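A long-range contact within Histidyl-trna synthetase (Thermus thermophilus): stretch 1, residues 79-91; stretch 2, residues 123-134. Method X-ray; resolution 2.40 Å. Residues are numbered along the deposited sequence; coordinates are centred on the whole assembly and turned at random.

Stretch 1 79-91: RPEGTAAMVRAYL
Stretch 2, residues 123-134: QFHQVNYEALGS

Residues 79-82 form a loop and 83-91 a helix, which packs on the extended strand 123-132. Helix bonds run i to i-4 from Met 86 N to Gly 82 O onward. The N-to-C directions differ by 44°, and the axes approach to 9.4 Å. No direct hydrogen bond crosses. Packing and one water join the stretches, burying 482 Å² in total.

Gln 123 starts the strand, its CA 9.2 Å from Pro 80 CA. Phe 124 (chi1 p, 53°) brings its ring obliquely to the loop, with Phe 124 CZ 4.4 Å from Pro 80 O. Gln 126 points toward the loop (chi1 p, chi2 t). A water O donates to Pro 80 O at 3.0 Å and, weakly, to Gln 126 OE1 at 3.4 Å. Gln 126 NE2 donates to Asn 128 OD1 at 2.8 Å.

Asn 128 (chi1 m) lies opposite Gly 82, CA to CA 6.3 Å. A CB on Gly 82 would sit 2.5 Å from Asn 128 OD1, a clash, so glycine suits this close approach. Just before it, Glu 81 OE2 caps the helix, accepting from Ala 84 N at 2.7 Å. Met 86 (m, t, p) lays SD 3.7 Å from Asn 128 CB and CE 4.0 Å from Glu 130 CB.

Glu 130 has chi1 at -116°, between wells. Its OE2 is buried without a partner; Thr 83 OG1 is 3.7 Å from Glu 130 OE2, not a hydrogen bond. Glu 130 OE1 is satisfied elsewhere in the structure.

Leu 132 (m, t) is the most covered residue. Leu 132 CD2 is 4.3 Å from Val 87 CG2, and Leu 132 CD1 is 3.7 Å from Tyr 90 CD1. Leu 132 CB lies over the Tyr 90 ring face (chi1 t), 4.3 Å from the centroid. Gly 133 has phi/psi 111/-5, which calls for glycine; Gly 133 CA is 4.1 Å from Tyr 90 OH.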

ATOM      1  N   ARG A  79      10.529   7.305   6.455  1.00 18.15           N
ATOM      2  CA  ARG A  79       9.466   7.514   7.433  1.00 20.10           C
ATOM      3  C   ARG A  79       9.523   6.569   8.648  1.00 19.91           C
ATOM      4  O   ARG A  79       9.350   5.358   8.512  1.00 21.32           O
ATOM      5  CB  ARG A  79       8.108   7.364   6.750  1.00 21.15           C
ATOM      6  CG  ARG A  79       6.939   7.655   7.655  1.00 22.42           C
ATOM      7  CD  ARG A  79       5.729   6.866   7.201  1.00 24.79           C
ATOM      8  NE  ARG A  79       5.236   7.326   5.916  1.00 29.00           N
ATOM      9  CZ  ARG A  79       4.697   6.534   5.002  1.00 22.14           C
ATOM     10  NH1 ARG A  79       4.596   5.236   5.233  1.00 19.84           N
ATOM     11  NH2 ARG A  79       4.237   7.048   3.873  1.00 23.61           N
ATOM     12  N   PRO A  80       9.762   7.123   9.853  1.00 18.50           N
ATOM     13  CA  PRO A  80       9.841   6.355  11.103  1.00 18.24           C
ATOM     14  C   PRO A  80       8.541   6.387  11.911  1.00 18.44           C
ATOM     15  O   PRO A  80       8.331   5.566  12.802  1.00 19.74           O
ATOM     16  CB  PRO A  80      10.961   7.055  11.850  1.00 11.74           C
ATOM     17  CG  PRO A  80      10.663   8.478  11.540  1.00 15.17           C
ATOM     18  CD  PRO A  80      10.337   8.468  10.046  1.00 15.20           C
ATOM     19  N   GLU A  81       7.683   7.353  11.600  1.00 20.03           N
ATOM     20  CA  GLU A  81       6.407   7.530  12.295  1.00 20.75           C
ATOM     21  C   GLU A  81       5.428   8.176  11.325  1.00 19.12           C
ATOM     22  O   GLU A  81       5.821   8.664  10.271  1.00 17.29           O
ATOM     23  CB  GLU A  81       6.572   8.458  13.504  1.00 18.32           C
ATOM     24  CG  GLU A  81       6.956   9.879  13.109  1.00 27.91           C
ATOM     25  CD  GLU A  81       6.643  10.899  14.188  1.00 36.46           C
ATOM     26  OE1 GLU A  81       7.164  10.752  15.315  1.00 41.46           O
ATOM     27  OE2 GLU A  81       5.872  11.847  13.911  1.00 33.71           O
ATOM     28  N   GLY A  82       4.157   8.210  11.698  1.00 20.06           N
ATOM     29  CA  GLY A  82       3.170   8.805  10.821  1.00 19.24           C
ATOM     30  C   GLY A  82       2.726  10.216  11.150  1.00 18.35           C
ATOM     31  O   GLY A  82       2.489  11.014  10.237  1.00 18.37           O
ATOM     32  N   THR A  83       2.630  10.527  12.442  1.00 18.47           N
ATOM     33  CA  THR A  83       2.148  11.836  12.899  1.00 17.69           C
ATOM     34  C   THR A  83       2.808  13.068  12.300  1.00 17.06           C
ATOM     35  O   THR A  83       2.114  13.918  11.747  1.00 16.23           O
ATOM     36  CB  THR A  83       2.203  11.958  14.443  1.00 20.49           C
ATOM     37  OG1 THR A  83       1.566  10.816  15.037  1.00 19.21           O
ATOM     38  CG2 THR A  83       1.461  13.225  14.902  1.00 18.17           C
ATOM     39  N   ALA A  84       4.133  13.175  12.405  1.00 15.88           N
ATOM     40  CA  ALA A  84       4.833  14.332  11.854  1.00 14.52           C
ATOM     41  C   ALA A  84       4.582  14.489  10.352  1.00 14.50           C
ATOM     42  O   ALA A  84       4.432  15.607   9.858  1.00 14.29           O
ATOM     43  CB  ALA A  84       6.331  14.233  12.123  1.00 15.83           C
ATOM     44  N   ALA A  85       4.542  13.374   9.631  1.00 14.21           N
ATOM     45  CA  ALA A  85       4.301  13.401   8.187  1.00 15.47           C
ATOM     46  C   ALA A  85       2.899  13.916   7.879  1.00 16.58           C
ATOM     47  O   ALA A  85       2.699  14.666   6.927  1.00 20.08           O
ATOM     48  CB  ALA A  85       4.477  12.012   7.599  1.00 12.47           C
ATOM     49  N   MET A  86       1.930  13.512   8.689  1.00 17.72           N
ATOM     50  CA  MET A  86       0.548  13.945   8.489  1.00 18.41           C
ATOM     51  C   MET A  86       0.392  15.417   8.814  1.00 16.31           C
ATOM     52  O   MET A  86      -0.283  16.137   8.081  1.00 17.38           O
ATOM     53  CB  MET A  86      -0.402  13.075   9.321  1.00 15.38           C
ATOM     54  CG  MET A  86      -0.394  11.641   8.803  1.00 21.40           C
ATOM     55  SD  MET A  86      -1.082  10.396   9.875  1.00 28.25           S
ATOM     56  CE  MET A  86      -2.839  10.563   9.453  1.00 16.72           C
ATOM     57  N   VAL A  87       1.025  15.862   9.897  1.00 14.58           N
ATOM     58  CA  VAL A  87       0.980  17.278  10.279  1.00 14.82           C
ATOM     59  C   VAL A  87       1.650  18.094   9.171  1.00 15.54           C
ATOM     60  O   VAL A  87       1.176  19.169   8.806  1.00 17.29           O
ATOM     61  CB  VAL A  87       1.740  17.548  11.596  1.00 14.82           C
ATOM     62  CG1 VAL A  87       1.870  19.056  11.819  1.00 15.86           C
ATOM     63  CG2 VAL A  87       1.014  16.906  12.765  1.00  8.29           C
ATOM     64  N   ARG A  88       2.749  17.566   8.632  1.00 15.57           N
ATOM     65  CA  ARG A  88       3.482  18.227   7.560  1.00 15.03           C
ATOM     66  C   ARG A  88       2.591  18.341   6.324  1.00 17.00           C
ATOM     67  O   ARG A  88       2.696  19.298   5.558  1.00 17.18           O
ATOM     68  CB  ARG A  88       4.761  17.441   7.242  1.00 15.70           C
ATOM     69  CG  ARG A  88       5.760  18.135   6.304  1.00 13.62           C
ATOM     70  CD  ARG A  88       5.342  18.005   4.843  1.00 18.92           C
ATOM     71  NE  ARG A  88       5.197  16.605   4.455  1.00 21.49           N
ATOM     72  CZ  ARG A  88       4.389  16.176   3.493  1.00 21.14           C
ATOM     73  NH1 ARG A  88       3.650  17.037   2.812  1.00 25.77           N
ATOM     74  NH2 ARG A  88       4.303  14.885   3.228  1.00 22.04           N
ATOM     75  N   ALA A  89       1.705  17.367   6.136  1.00 16.64           N
ATOM     76  CA  ALA A  89       0.794  17.388   4.995  1.00 16.18           C
ATOM     77  C   ALA A  89      -0.346  18.388   5.229  1.00 15.07           C
ATOM     78  O   ALA A  89      -0.758  19.092   4.308  1.00 15.61           O
ATOM     79  CB  ALA A  89       0.224  15.983   4.743  1.00 15.64           C
ATOM     80  N   TYR A  90      -0.845  18.440   6.460  1.00 13.37           N
ATOM     81  CA  TYR A  90      -1.927  19.351   6.830  1.00 16.92           C
ATOM     82  C   TYR A  90      -1.464  20.784   6.542  1.00 18.77           C
ATOM     83  O   TYR A  90      -2.228  21.624   6.056  1.00 18.46           O
ATOM     84  CB  TYR A  90      -2.232  19.182   8.323  1.00 17.71           C
ATOM     85  CG  TYR A  90      -3.226  20.157   8.918  1.00 19.04           C
ATOM     86  CD1 TYR A  90      -4.574  19.815   9.054  1.00 23.18           C
ATOM     87  CD2 TYR A  90      -2.808  21.394   9.413  1.00 16.67           C
ATOM     88  CE1 TYR A  90      -5.485  20.681   9.679  1.00 19.90           C
ATOM     89  CE2 TYR A  90      -3.706  22.269  10.037  1.00 16.39           C
ATOM     90  CZ  TYR A  90      -5.041  21.907  10.172  1.00 20.29           C
ATOM     91  OH  TYR A  90      -5.927  22.753  10.814  1.00 20.37           O
ATOM     92  N   LEU A  91      -0.196  21.038   6.842  1.00 18.61           N
ATOM     93  CA  LEU A  91       0.424  22.335   6.619  1.00 20.06           C
ATOM     94  C   LEU A  91       0.622  22.622   5.135  1.00 19.20           C
ATOM     95  O   LEU A  91       0.210  23.671   4.638  1.00 17.90           O
ATOM     96  CB  LEU A  91       1.789  22.384   7.318  1.00 19.76           C
ATOM     97  CG  LEU A  91       1.931  23.057   8.687  1.00 20.54           C
ATOM     98  CD1 LEU A  91       0.595  23.173   9.402  1.00 16.75           C
ATOM     99  CD2 LEU A  91       2.934  22.273   9.503  1.00 13.78           C
ATOM    100  N   GLN A 123      11.227  -2.941   9.288  1.00 17.91           N
ATOM    101  CA  GLN A 123      10.170  -2.401   8.435  1.00 16.00           C
ATOM    102  C   GLN A 123       8.891  -2.995   8.996  1.00 14.81           C
ATOM    103  O   GLN A 123       8.726  -4.215   9.023  1.00 15.26           O
ATOM    104  CB  GLN A 123      10.264  -2.799   6.950  1.00 13.39           C
ATOM    105  CG  GLN A 123       9.106  -2.140   6.148  1.00 16.29           C
ATOM    106  CD  GLN A 123       9.075  -2.423   4.642  1.00 17.16           C
ATOM    107  OE1 GLN A 123      10.094  -2.378   3.959  1.00 23.62           O
ATOM    108  NE2 GLN A 123       7.882  -2.678   4.118  1.00 13.48           N
ATOM    109  N   PHE A 124       8.001  -2.144   9.488  1.00 13.00           N
ATOM    110  CA  PHE A 124       6.732  -2.632  10.003  1.00 12.26           C
ATOM    111  C   PHE A 124       5.658  -1.757   9.399  1.00 12.47           C
ATOM    112  O   PHE A 124       5.966  -0.803   8.688  1.00 14.98           O
ATOM    113  CB  PHE A 124       6.693  -2.585  11.540  1.00 12.67           C
ATOM    114  CG  PHE A 124       7.031  -1.229  12.135  1.00 11.75           C
ATOM    115  CD1 PHE A 124       6.027  -0.383  12.587  1.00 11.23           C
ATOM    116  CD2 PHE A 124       8.360  -0.817  12.262  1.00 12.58           C
ATOM    117  CE1 PHE A 124       6.326   0.849  13.162  1.00  8.47           C
ATOM    118  CE2 PHE A 124       8.679   0.417  12.833  1.00 11.57           C
ATOM    119  CZ  PHE A 124       7.656   1.252  13.285  1.00 14.01           C
ATOM    120  N   HIS A 125       4.403  -2.092   9.651  1.00 12.27           N
ATOM    121  CA  HIS A 125       3.299  -1.309   9.121  1.00 13.09           C
ATOM    122  C   HIS A 125       2.398  -0.848  10.248  1.00 13.95           C
ATOM    123  O   HIS A 125       2.196  -1.552  11.243  1.00 14.41           O
ATOM    124  CB  HIS A 125       2.488  -2.141   8.130  1.00 14.19           C
ATOM    125  CG  HIS A 125       3.287  -2.644   6.970  1.00 21.80           C
ATOM    126  ND1 HIS A 125       4.210  -3.662   7.086  1.00 28.74           N
ATOM    127  CD2 HIS A 125       3.336  -2.237   5.679  1.00 23.84           C
ATOM    128  CE1 HIS A 125       4.797  -3.859   5.919  1.00 25.82           C
ATOM    129  NE2 HIS A 125       4.285  -3.007   5.048  1.00 30.51           N
ATOM    130  N   GLN A 126       1.876   0.355  10.126  1.00 14.55           N
ATOM    131  CA  GLN A 126       0.975   0.815  11.154  1.00 15.55           C
ATOM    132  C   GLN A 126      -0.127   1.645  10.569  1.00 14.12           C
ATOM    133  O   GLN A 126      -0.016   2.152   9.445  1.00 13.47           O
ATOM    134  CB  GLN A 126       1.710   1.592  12.259  1.00 19.05           C
ATOM    135  CG  GLN A 126       2.533   2.779  11.858  1.00 21.68           C
ATOM    136  CD  GLN A 126       3.041   3.551  13.086  1.00 24.88           C
ATOM    137  OE1 GLN A 126       3.561   2.959  14.038  1.00 19.89           O
ATOM    138  NE2 GLN A 126       2.890   4.874  13.064  1.00 23.67           N
ATOM    139  N   VAL A 127      -1.217   1.730  11.317  1.00 12.34           N
ATOM    140  CA  VAL A 127      -2.354   2.527  10.903  1.00 12.74           C
ATOM    141  C   VAL A 127      -2.326   3.765  11.774  1.00 13.40           C
ATOM    142  O   VAL A 127      -2.155   3.664  12.984  1.00 14.83           O
ATOM    143  CB  VAL A 127      -3.674   1.771  11.125  1.00 13.00           C
ATOM    144  CG1 VAL A 127      -4.852   2.731  10.968  1.00  8.09           C
ATOM    145  CG2 VAL A 127      -3.778   0.611  10.130  1.00  8.36           C
ATOM    146  N   ASN A 128      -2.466   4.932  11.162  1.00 13.08           N
ATOM    147  CA  ASN A 128      -2.462   6.176  11.920  1.00 13.72           C
ATOM    148  C   ASN A 128      -3.768   6.911  11.750  1.00 12.22           C
ATOM    149  O   ASN A 128      -4.354   6.906  10.671  1.00 12.49           O
ATOM    150  CB  ASN A 128      -1.333   7.115  11.471  1.00 16.72           C
ATOM    151  CG  ASN A 128       0.015   6.741  12.056  1.00 19.63           C
ATOM    152  OD1 ASN A 128       0.703   5.853  11.555  1.00 26.65           O
ATOM    153  ND2 ASN A 128       0.398   7.420  13.125  1.00 20.12           N
ATOM    154  N   TYR A 129      -4.209   7.541  12.827  1.00 10.30           N
ATOM    155  CA  TYR A 129      -5.421   8.340  12.825  1.00 12.78           C
ATOM    156  C   TYR A 129      -5.043   9.660  13.493  1.00 14.30           C
ATOM    157  O   TYR A 129      -4.439   9.668  14.562  1.00 13.25           O
ATOM    158  CB  TYR A 129      -6.530   7.687  13.640  1.00 11.00           C
ATOM    159  CG  TYR A 129      -7.678   8.641  13.889  1.00 13.02           C
ATOM    160  CD1 TYR A 129      -8.569   8.978  12.866  1.00 14.36           C
ATOM    161  CD2 TYR A 129      -7.851   9.236  15.133  1.00 11.98           C
ATOM    162  CE1 TYR A 129      -9.604   9.884  13.078  1.00 10.95           C
ATOM    163  CE2 TYR A 129      -8.877  10.147  15.358  1.00 12.52           C
ATOM    164  CZ  TYR A 129      -9.751  10.464  14.326  1.00 16.13           C
ATOM    165  OH  TYR A 129     -10.767  11.359  14.551  1.00 17.67           O
ATOM    166  N   GLU A 130      -5.422  10.765  12.873  1.00 15.46           N
ATOM    167  CA  GLU A 130      -5.103  12.081  13.402  1.00 18.03           C
ATOM    168  C   GLU A 130      -6.270  13.070  13.227  1.00 17.36           C
ATOM    169  O   GLU A 130      -6.851  13.188  12.145  1.00 17.41           O
ATOM    170  CB  GLU A 130      -3.857  12.607  12.677  1.00 19.45           C
ATOM    171  CG  GLU A 130      -2.617  12.828  13.535  1.00 31.44           C
ATOM    172  CD  GLU A 130      -2.185  11.622  14.362  1.00 33.78           C
ATOM    173  OE1 GLU A 130      -2.107  11.762  15.597  1.00 34.37           O
ATOM    174  OE2 GLU A 130      -1.909  10.544  13.796  1.00 39.04           O
ATOM    175  N   ALA A 131      -6.609  13.763  14.308  1.00 16.85           N
ATOM    176  CA  ALA A 131      -7.664  14.778  14.312  1.00 15.38           C
ATOM    177  C   ALA A 131      -6.937  16.075  14.646  1.00 15.91           C
ATOM    178  O   ALA A 131      -6.538  16.292  15.784  1.00 15.95           O
ATOM    179  CB  ALA A 131      -8.692  14.463  15.388  1.00 13.64           C
ATOM    180  N   LEU A 132      -6.760  16.934  13.648  1.00 18.07           N
ATOM    181  CA  LEU A 132      -6.035  18.191  13.826  1.00 16.84           C
ATOM    182  C   LEU A 132      -6.897  19.439  13.749  1.00 17.67           C
ATOM    183  O   LEU A 132      -7.831  19.507  12.950  1.00 17.80           O
ATOM    184  CB  LEU A 132      -4.950  18.301  12.760  1.00 15.29           C
ATOM    185  CG  LEU A 132      -4.121  17.042  12.563  1.00 17.30           C
ATOM    186  CD1 LEU A 132      -3.400  17.089  11.224  1.00 26.80           C
ATOM    187  CD2 LEU A 132      -3.152  16.916  13.701  1.00 21.19           C
ATOM    188  N   GLY A 133      -6.559  20.428  14.576  1.00 19.04           N
ATOM    189  CA  GLY A 133      -7.276  21.687  14.569  1.00 19.35           C
ATOM    190  C   GLY A 133      -8.139  22.030  15.765  1.00 19.77           C
ATOM    191  O   GLY A 133      -8.666  23.134  15.837  1.00 22.78           O
ATOM    192  N   SER A 134      -8.287  21.121  16.714  1.00 18.91           N
ATOM    193  CA  SER A 134      -9.125  21.418  17.862  1.00 19.34           C
ATOM    194  C   SER A 134      -8.601  20.888  19.189  1.00 20.83           C
ATOM    195  O   SER A 134      -7.959  19.842  19.249  1.00 21.44           O
ATOM    196  CB  SER A 134     -10.538  20.879  17.616  1.00 18.02           C
ATOM    197  OG  SER A 134     -11.365  21.120  18.739  1.00 21.24           O
TER
HETATM  198  O   HOH W   1       6.450   4.543  14.864  1.00 25.04           O